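Local structure of eukaryotic Translation Initiation 4E (Schistosoma mansoni, 3HXI) at residues 75-89 and 165-177. The protein binds the 7-methylguanosine cap of mRNA and, as a translation initiation factor, probably helps recruit capped messages for protein synthesis. Residues are numbered along the deposited sequence; the frame is centred on the assembly and turned at random.
Sequences WEDPKNENGGRWLIN and IYFQPVSDQRSQT. With GTG (7-methyl-guanosine-5'-triphosphate-5'-guanosine), chain C.
Strand 84-89 and strand 166-169 pair antiparallel through four backbone hydrogen bonds: Arg85 N and O exchange with Gln168 O and N, and Leu87 does the same with Tyr166. Past the strand end, Val170 N donates to Gly83 O at 2.9 Å, which ties the first turn of helix 170-175 to the loop. On one face of the sheet Trp86 lies across Phe167. Phe167 CB sits over the indole's six-membered ring; with Phe167 CG anti to its own backbone N (chi1 -174°), the phenyl edge is brought to the five-membered ring in a T-shaped contact, with Ile165 CD1 over the other indole face. Both strands belong to the curved antiparallel sheet of the eIF4E fold, where strand 134-139 flanks 84-89 on its other edge.

Polar side chains gather on the opposite face. Arg85 NE and NH1 both donate to Gln168 OE1, at 3.1 and 3.0 Å, with the acceptor in the guanidinium plane, while Leu87 CD1 covers one face of that group. Gln173 uses both ends of its amide: NE2 donates to Gln168 O, on the other side of that carbonyl's plane from Arg85 N, and OE1 accepts from Trp75 NE1 at 2.9 Å, from above its own amide plane.

That bond probably helps fix the rotation of the Trp75 indole, which lies in the cap pocket. Val170 CG1 and Arg174 CG make CH-pi contacts with one face; the methylated guanine lies over the other, and the ring of Trp138 meets that of Trp75 nearly parallel. Arg174 NH2 forms a salt bridge with Glu76 OE2 at 3.0 Å, approaching from above the carboxylate plane. Glu76 OE1 accepts from cap N1A at 2.9 Å, OE2 more weakly from N2A, and Trp75 N donates to O6A.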
loop_
_atom_site.group_PDB
_atom_site.type_symbol
_atom_site.label_atom_id
_atom_site.label_comp_id
_atom_site.label_asym_id
_atom_site.label_seq_id
_atom_site.Cartn_x
_atom_site.Cartn_y
_atom_site.Cartn_z
ATOM N N TRP A 75 4.111 4.247 -11.878
ATOM C CA TRP A 75 4.311 3.077 -12.720
ATOM C C TRP A 75 5.684 3.131 -13.364
ATOM O O TRP A 75 6.307 2.087 -13.635
ATOM C CB TRP A 75 3.268 3.019 -13.838
ATOM C CG TRP A 75 1.830 2.830 -13.393
ATOM C CD1 TRP A 75 1.365 2.003 -12.408
ATOM C CD2 TRP A 75 0.681 3.459 -13.967
ATOM N NE1 TRP A 75 -0.006 2.110 -12.305
ATOM C CE2 TRP A 75 -0.454 2.984 -13.263
ATOM C CE3 TRP A 75 0.496 4.367 -15.017
ATOM C CZ2 TRP A 75 -1.744 3.392 -13.568
ATOM C CZ3 TRP A 75 -0.802 4.775 -15.329
ATOM C CH2 TRP A 75 -1.904 4.292 -14.603
ATOM N N GLU A 76 6.145 4.355 -13.606
ATOM C CA GLU A 76 7.371 4.595 -14.385
ATOM C C GLU A 76 8.680 4.100 -13.739
ATOM O O GLU A 76 9.690 3.906 -14.450
ATOM C CB GLU A 76 7.450 6.069 -14.802
ATOM C CG GLU A 76 6.403 6.457 -15.867
ATOM C CD GLU A 76 4.968 6.595 -15.339
ATOM O OE1 GLU A 76 4.751 6.834 -14.129
ATOM O OE2 GLU A 76 4.041 6.453 -16.163
ATOM N N ASP A 77 8.658 3.873 -12.421
ATOM C CA ASP A 77 9.801 3.320 -11.683
ATOM C C ASP A 77 10.152 1.907 -12.136
ATOM O O ASP A 77 9.247 1.091 -12.340
ATOM C CB ASP A 77 9.504 3.317 -10.179
ATOM C CG ASP A 77 10.757 3.129 -9.337
ATOM O OD1 ASP A 77 11.280 4.136 -8.844
ATOM O OD2 ASP A 77 11.216 1.985 -9.172
ATOM N N PRO A 78 11.468 1.608 -12.292
ATOM C CA PRO A 78 11.933 0.297 -12.775
ATOM C C PRO A 78 11.364 -0.833 -11.937
ATOM O O PRO A 78 11.039 -1.900 -12.466
ATOM C CB PRO A 78 13.459 0.362 -12.589
ATOM C CG PRO A 78 13.782 1.806 -12.589
ATOM C CD PRO A 78 12.598 2.528 -12.028
ATOM N N LYS A 79 11.214 -0.588 -10.639
ATOM C CA LYS A 79 10.670 -1.594 -9.727
ATOM C C LYS A 79 9.148 -1.763 -9.844
ATOM O O LYS A 79 8.609 -2.764 -9.383
ATOM C CB LYS A 79 11.067 -1.289 -8.281
ATOM C CG LYS A 79 12.577 -1.352 -8.008
ATOM C CD LYS A 79 13.082 -2.761 -7.891
ATOM C CE LYS A 79 12.512 -3.452 -6.657
ATOM N NZ LYS A 79 12.808 -4.912 -6.721
ATOM N N ASN A 80 8.475 -0.800 -10.463
ATOM C CA ASN A 80 7.013 -0.900 -10.692
ATOM C C ASN A 80 6.603 -1.247 -12.116
ATOM O O ASN A 80 5.543 -1.831 -12.320
ATOM C CB ASN A 80 6.282 0.392 -10.286
ATOM C CG ASN A 80 6.438 0.729 -8.808
ATOM O OD1 ASN A 80 6.403 -0.150 -7.942
ATOM N ND2 ASN A 80 6.587 2.015 -8.514
ATOM N N GLU A 81 7.424 -0.898 -13.104
ATOM C CA GLU A 81 6.978 -0.935 -14.504
ATOM C C GLU A 81 6.523 -2.319 -15.013
ATOM O O GLU A 81 5.643 -2.401 -15.880
ATOM C CB GLU A 81 8.027 -0.315 -15.428
ATOM C CG GLU A 81 9.384 -0.992 -15.410
ATOM C CD GLU A 81 10.331 -0.411 -16.441
ATOM O OE1 GLU A 81 11.557 -0.470 -16.214
ATOM O OE2 GLU A 81 9.840 0.085 -17.478
ATOM N N ASN A 82 7.100 -3.381 -14.460
ATOM C CA ASN A 82 6.743 -4.740 -14.839
ATOM C C ASN A 82 5.960 -5.455 -13.759
ATOM O O ASN A 82 5.813 -6.689 -13.777
ATOM C CB ASN A 82 7.997 -5.511 -15.242
ATOM C CG ASN A 82 8.700 -4.875 -16.438
ATOM O OD1 ASN A 82 9.913 -4.705 -16.435
ATOM N ND2 ASN A 82 7.929 -4.491 -17.443
ATOM N N GLY A 83 5.408 -4.654 -12.846
ATOM C CA GLY A 83 4.678 -5.176 -11.701
ATOM C C GLY A 83 3.160 -5.154 -11.810
ATOM O O GLY A 83 2.554 -5.186 -12.903
ATOM N N GLY A 84 2.528 -5.134 -10.649
ATOM C CA GLY A 84 1.080 -5.106 -10.598
ATOM C C GLY A 84 0.648 -4.881 -9.173
ATOM O O GLY A 84 1.466 -4.908 -8.252
ATOM N N ARG A 85 -0.645 -4.645 -8.996
ATOM C CA ARG A 85 -1.183 -4.354 -7.675
ATOM C C ARG A 85 -2.271 -5.327 -7.264
ATOM O O ARG A 85 -3.074 -5.753 -8.098
ATOM C CB ARG A 85 -1.725 -2.908 -7.611
ATOM C CG ARG A 85 -3.050 -2.727 -8.342
ATOM C CD ARG A 85 -3.514 -1.296 -8.331
ATOM N NE ARG A 85 -4.765 -1.187 -9.060
ATOM C CZ ARG A 85 -5.544 -0.114 -9.097
ATOM N NH1 ARG A 85 -6.682 -0.163 -9.796
ATOM N NH2 ARG A 85 -5.203 0.990 -8.445
ATOM N N TRP A 86 -2.279 -5.685 -5.975
ATOM C CA TRP A 86 -3.473 -6.263 -5.364
ATOM C C TRP A 86 -4.422 -5.111 -5.089
ATOM O O TRP A 86 -4.045 -4.176 -4.393
ATOM C CB TRP A 86 -3.141 -7.016 -4.068
ATOM C CG TRP A 86 -2.662 -8.450 -4.328
ATOM C CD1 TRP A 86 -1.417 -8.958 -4.082
ATOM C CD2 TRP A 86 -3.426 -9.520 -4.912
ATOM N NE1 TRP A 86 -1.363 -10.308 -4.452
ATOM C CE2 TRP A 86 -2.585 -10.662 -4.964
ATOM C CE3 TRP A 86 -4.758 -9.636 -5.362
ATOM C CZ2 TRP A 86 -3.030 -11.899 -5.457
ATOM C CZ3 TRP A 86 -5.186 -10.842 -5.856
ATOM C CH2 TRP A 86 -4.319 -11.968 -5.903
ATOM N N LEU A 87 -5.631 -5.177 -5.658
ATOM C CA LEU A 87 -6.637 -4.132 -5.491
ATOM C C LEU A 87 -7.747 -4.565 -4.537
ATOM O O LEU A 87 -8.338 -5.643 -4.687
ATOM C CB LEU A 87 -7.215 -3.722 -6.855
ATOM C CG LEU A 87 -8.392 -2.737 -6.756
ATOM C CD1 LEU A 87 -7.900 -1.348 -6.420
ATOM C CD2 LEU A 87 -9.162 -2.756 -8.050
ATOM N N ILE A 88 -8.017 -3.708 -3.553
ATOM C CA ILE A 88 -9.018 -3.999 -2.520
ATOM C C ILE A 88 -10.123 -2.957 -2.633
ATOM O O ILE A 88 -9.854 -1.764 -2.493
ATOM C CB ILE A 88 -8.423 -3.877 -1.096
ATOM C CG1 ILE A 88 -7.299 -4.899 -0.866
ATOM C CG2 ILE A 88 -9.538 -4.063 -0.018
ATOM C CD1 ILE A 88 -6.272 -4.419 0.159
ATOM N N ASN A 89 -11.350 -3.408 -2.904
ATOM C CA ASN A 89 -12.485 -2.514 -2.978
ATOM C C ASN A 89 -13.150 -2.441 -1.626
ATOM O O ASN A 89 -13.688 -3.438 -1.118
ATOM C CB ASN A 89 -13.481 -2.966 -4.037
ATOM C CG ASN A 89 -12.919 -2.862 -5.441
ATOM O OD1 ASN A 89 -12.247 -1.889 -5.781
ATOM N ND2 ASN A 89 -13.190 -3.865 -6.259
ATOM N N ILE A 165 -10.373 -10.020 -3.860
ATOM C CA ILE A 165 -9.334 -9.055 -4.249
ATOM C C ILE A 165 -8.713 -9.439 -5.598
ATOM O O ILE A 165 -8.647 -10.616 -5.926
ATOM C CB ILE A 165 -8.251 -8.876 -3.158
ATOM C CG1 ILE A 165 -7.486 -10.180 -2.861
ATOM C CG2 ILE A 165 -8.871 -8.295 -1.876
ATOM C CD1 ILE A 165 -6.228 -9.956 -1.998
ATOM N N TYR A 166 -8.230 -8.437 -6.330
ATOM C CA TYR A 166 -7.857 -8.559 -7.741
ATOM C C TYR A 166 -6.412 -8.147 -7.981
ATOM O O TYR A 166 -5.980 -7.079 -7.525
ATOM C CB TYR A 166 -8.771 -7.676 -8.597
ATOM C CG TYR A 166 -10.250 -7.992 -8.412
ATOM C CD1 TYR A 166 -10.843 -9.087 -9.068
ATOM C CD2 TYR A 166 -11.048 -7.213 -7.559
ATOM C CE1 TYR A 166 -12.204 -9.381 -8.891
ATOM C CE2 TYR A 166 -12.404 -7.502 -7.377
ATOM C CZ TYR A 166 -12.968 -8.586 -8.039
ATOM O OH TYR A 166 -14.298 -8.852 -7.849
ATOM N N PHE A 167 -5.658 -8.989 -8.693
ATOM C CA PHE A 167 -4.280 -8.625 -9.062
ATOM C C PHE A 167 -4.209 -8.123 -10.509
ATOM O O PHE A 167 -4.476 -8.872 -11.456
ATOM C CB PHE A 167 -3.287 -9.781 -8.858
ATOM C CG PHE A 167 -1.858 -9.372 -9.086
ATOM C CD1 PHE A 167 -1.162 -8.689 -8.091
ATOM C CD2 PHE A 167 -1.232 -9.616 -10.289
ATOM C CE1 PHE A 167 0.153 -8.253 -8.294
ATOM C CE2 PHE A 167 0.087 -9.200 -10.494
ATOM C CZ PHE A 167 0.771 -8.503 -9.488
ATOM N N GLN A 168 -3.830 -6.856 -10.650
ATOM C CA GLN A 168 -3.882 -6.137 -11.924
ATOM C C GLN A 168 -2.490 -5.675 -12.284
ATOM O O GLN A 168 -1.922 -4.816 -11.604
ATOM C CB GLN A 168 -4.823 -4.927 -11.828
ATOM C CG GLN A 168 -6.179 -5.297 -11.323
ATOM C CD GLN A 168 -7.064 -4.102 -11.060
ATOM O OE1 GLN A 168 -6.587 -2.968 -10.878
ATOM N NE2 GLN A 168 -8.376 -4.347 -11.050
ATOM N N PRO A 169 -1.926 -6.253 -13.361
ATOM C CA PRO A 169 -0.642 -5.816 -13.848
ATOM C C PRO A 169 -0.716 -4.356 -14.248
ATOM O O PRO A 169 -1.799 -3.858 -14.603
ATOM C CB PRO A 169 -0.417 -6.699 -15.089
ATOM C CG PRO A 169 -1.256 -7.906 -14.847
ATOM C CD PRO A 169 -2.487 -7.331 -14.188
ATOM N N VAL A 170 0.425 -3.679 -14.169
ATOM C CA VAL A 170 0.548 -2.274 -14.583
ATOM C C VAL A 170 -0.029 -2.018 -15.987
ATOM O O VAL A 170 -0.726 -1.040 -16.214
ATOM C CB VAL A 170 2.022 -1.774 -14.464
ATOM C CG1 VAL A 170 2.169 -0.393 -15.070
ATOM C CG2 VAL A 170 2.441 -1.730 -12.995
ATOM N N SER A 171 0.230 -2.917 -16.928
ATOM C CA SER A 171 -0.312 -2.747 -18.286
ATOM C C SER A 171 -1.843 -2.546 -18.267
ATOM O O SER A 171 -2.379 -1.631 -18.923
ATOM C CB SER A 171 0.108 -3.920 -19.181
ATOM O OG SER A 171 -0.287 -5.167 -18.631
ATOM N N ASP A 172 -2.533 -3.361 -17.469
ATOM C CA ASP A 172 -3.983 -3.241 -17.306
ATOM C C ASP A 172 -4.392 -1.959 -16.585
ATOM O O ASP A 172 -5.438 -1.384 -16.895
ATOM C CB ASP A 172 -4.559 -4.462 -16.574
ATOM C CG ASP A 172 -4.382 -5.760 -17.356
ATOM O OD1 ASP A 172 -4.139 -5.719 -18.582
ATOM O OD2 ASP A 172 -4.460 -6.834 -16.739
ATOM N N GLN A 173 -3.586 -1.526 -15.611
ATOM C CA GLN A 173 -3.827 -0.264 -14.904
ATOM C C GLN A 173 -3.712 0.923 -15.865
ATOM O O GLN A 173 -4.558 1.812 -15.863
ATOM C CB GLN A 173 -2.845 -0.085 -13.740
ATOM C CG GLN A 173 -3.005 -1.082 -12.592
ATOM C CD GLN A 173 -1.961 -0.882 -11.501
ATOM O OE1 GLN A 173 -1.759 0.219 -11.026
ATOM N NE2 GLN A 173 -1.285 -1.947 -11.125
ATOM N N ARG A 174 -2.669 0.923 -16.687
ATOM C CA ARG A 174 -2.447 1.982 -17.672
ATOM C C ARG A 174 -3.639 2.169 -18.597
ATOM O O ARG A 174 -4.035 3.303 -18.908
ATOM C CB ARG A 174 -1.212 1.680 -18.520
ATOM C CG ARG A 174 0.096 1.661 -17.745
ATOM C CD ARG A 174 1.280 1.528 -18.702
ATOM N NE ARG A 174 2.507 2.071 -18.131
ATOM C CZ ARG A 174 2.736 3.370 -17.952
ATOM N NH1 ARG A 174 1.820 4.266 -18.294
ATOM N NH2 ARG A 174 3.884 3.776 -17.433
ATOM N N SER A 175 -4.228 1.050 -19.010
ATOM C CA SER A 175 -5.241 1.049 -20.056
ATOM C C SER A 175 -6.662 1.187 -19.502
ATOM O O SER A 175 -7.614 1.322 -20.269
ATOM C CB SER A 175 -5.099 -0.213 -20.902
ATOM O OG SER A 175 -5.545 -1.351 -20.177
ATOM N N GLN A 176 -6.789 1.186 -18.174
ATOM C CA GLN A 176 -8.080 1.322 -17.492
ATOM C C GLN A 176 -8.672 2.723 -17.651
ATOM O O GLN A 176 -7.975 3.718 -17.487
ATOM C CB GLN A 176 -7.923 1.004 -16.007
ATOM C CG GLN A 176 -9.195 0.570 -15.320
ATOM C CD GLN A 176 -8.922 -0.335 -14.139
ATOM O OE1 GLN A 176 -7.943 -0.144 -13.400
ATOM N NE2 GLN A 176 -9.782 -1.339 -13.950
ATOM N N THR A 177 -9.964 2.787 -17.961
ATOM C CA THR A 177 -10.626 4.063 -18.197
ATOM C C THR A 177 -11.214 4.535 -16.888
ATOM O O THR A 177 -11.843 3.759 -16.177
ATOM C CB THR A 177 -11.728 3.932 -19.281
ATOM O OG1 THR A 177 -11.152 3.400 -20.482
ATOM C CG2 THR A 177 -12.367 5.280 -19.586
HETATM P PA GTG C . -6.561 6.558 -10.358
HETATM O O1A GTG C . -6.610 7.758 -9.452
HETATM O O2A GTG C . -5.904 5.263 -9.933
HETATM O O3A GTG C . -8.005 6.172 -10.945
HETATM P PB GTG C . -9.449 6.670 -10.500
HETATM O O1B GTG C . -9.670 6.469 -9.021
HETATM O O2B GTG C . -10.414 6.035 -11.497
HETATM O O3B GTG C . -9.352 8.230 -10.880
HETATM N N9A GTG C . -2.050 7.714 -13.009
HETATM C C8A GTG C . -2.281 6.925 -11.955
HETATM N N7A GTG C . -1.117 6.343 -11.587
HETATM C C7X GTG C . -0.993 5.402 -10.446
HETATM C C5A GTG C . -0.171 6.778 -12.422
HETATM C C6A GTG C . 1.199 6.497 -12.498
HETATM O O6A GTG C . 1.781 5.720 -11.706
HETATM N N1A GTG C . 1.910 7.088 -13.490
HETATM C C2A GTG C . 1.295 7.948 -14.362
HETATM N N2A GTG C . 1.979 8.552 -15.350
HETATM N N3A GTG C . -0.027 8.218 -14.280
HETATM C C4A GTG C . -0.760 7.644 -13.310
HETATM O O5D GTG C . -5.786 7.023 -11.658
HETATM C C5D GTG C . -6.278 8.139 -12.393
HETATM C C4D GTG C . -5.308 8.468 -13.506
HETATM O O4D GTG C . -4.099 8.940 -12.926
HETATM C C3D GTG C . -4.911 7.276 -14.352
HETATM O O3D GTG C . -5.889 7.001 -15.353
HETATM C C2D GTG C . -3.592 7.739 -14.923
HETATM O O2D GTG C . -3.823 8.608 -16.042
HETATM C C1D GTG C . -3.014 8.548 -13.767
HETATM P PG GTG C . -10.408 9.386 -10.520
HETATM O O1G GTG C . -11.302 9.036 -9.373
HETATM O O2G GTG C . -11.016 9.887 -11.819
HETATM O O5E GTG C . -9.380 10.519 -10.029
HETATM C C5E GTG C . -8.725 10.395 -8.768
HETATM C C4E GTG C . -7.892 11.631 -8.497
HETATM O O4E GTG C . -6.863 11.718 -9.487
HETATM C C3E GTG C . -8.685 12.920 -8.615
HETATM O O3E GTG C . -8.051 13.882 -7.757
HETATM C C2E GTG C . -8.477 13.363 -10.056
HETATM O O2E GTG C . -8.626 14.781 -10.235
HETATM C C1E GTG C . -7.037 12.916 -10.267
HETATM N N9B GTG C . -6.623 12.580 -11.644
HETATM C C8B GTG C . -7.365 11.499 -12.249
HETATM N N7B GTG C . -6.691 11.390 -13.539
HETATM C C5B GTG C . -5.673 12.302 -13.572
HETATM C C6B GTG C . -4.658 12.647 -14.583
HETATM O O6B GTG C . -4.666 12.006 -15.668
HETATM N N1B GTG C . -3.781 13.651 -14.294
HETATM C C2B GTG C . -3.812 14.326 -13.093
HETATM N N2B GTG C . -2.925 15.315 -12.819
HETATM N N3B GTG C . -4.717 14.051 -12.123
HETATM C C4B GTG C . -5.623 13.072 -12.316
#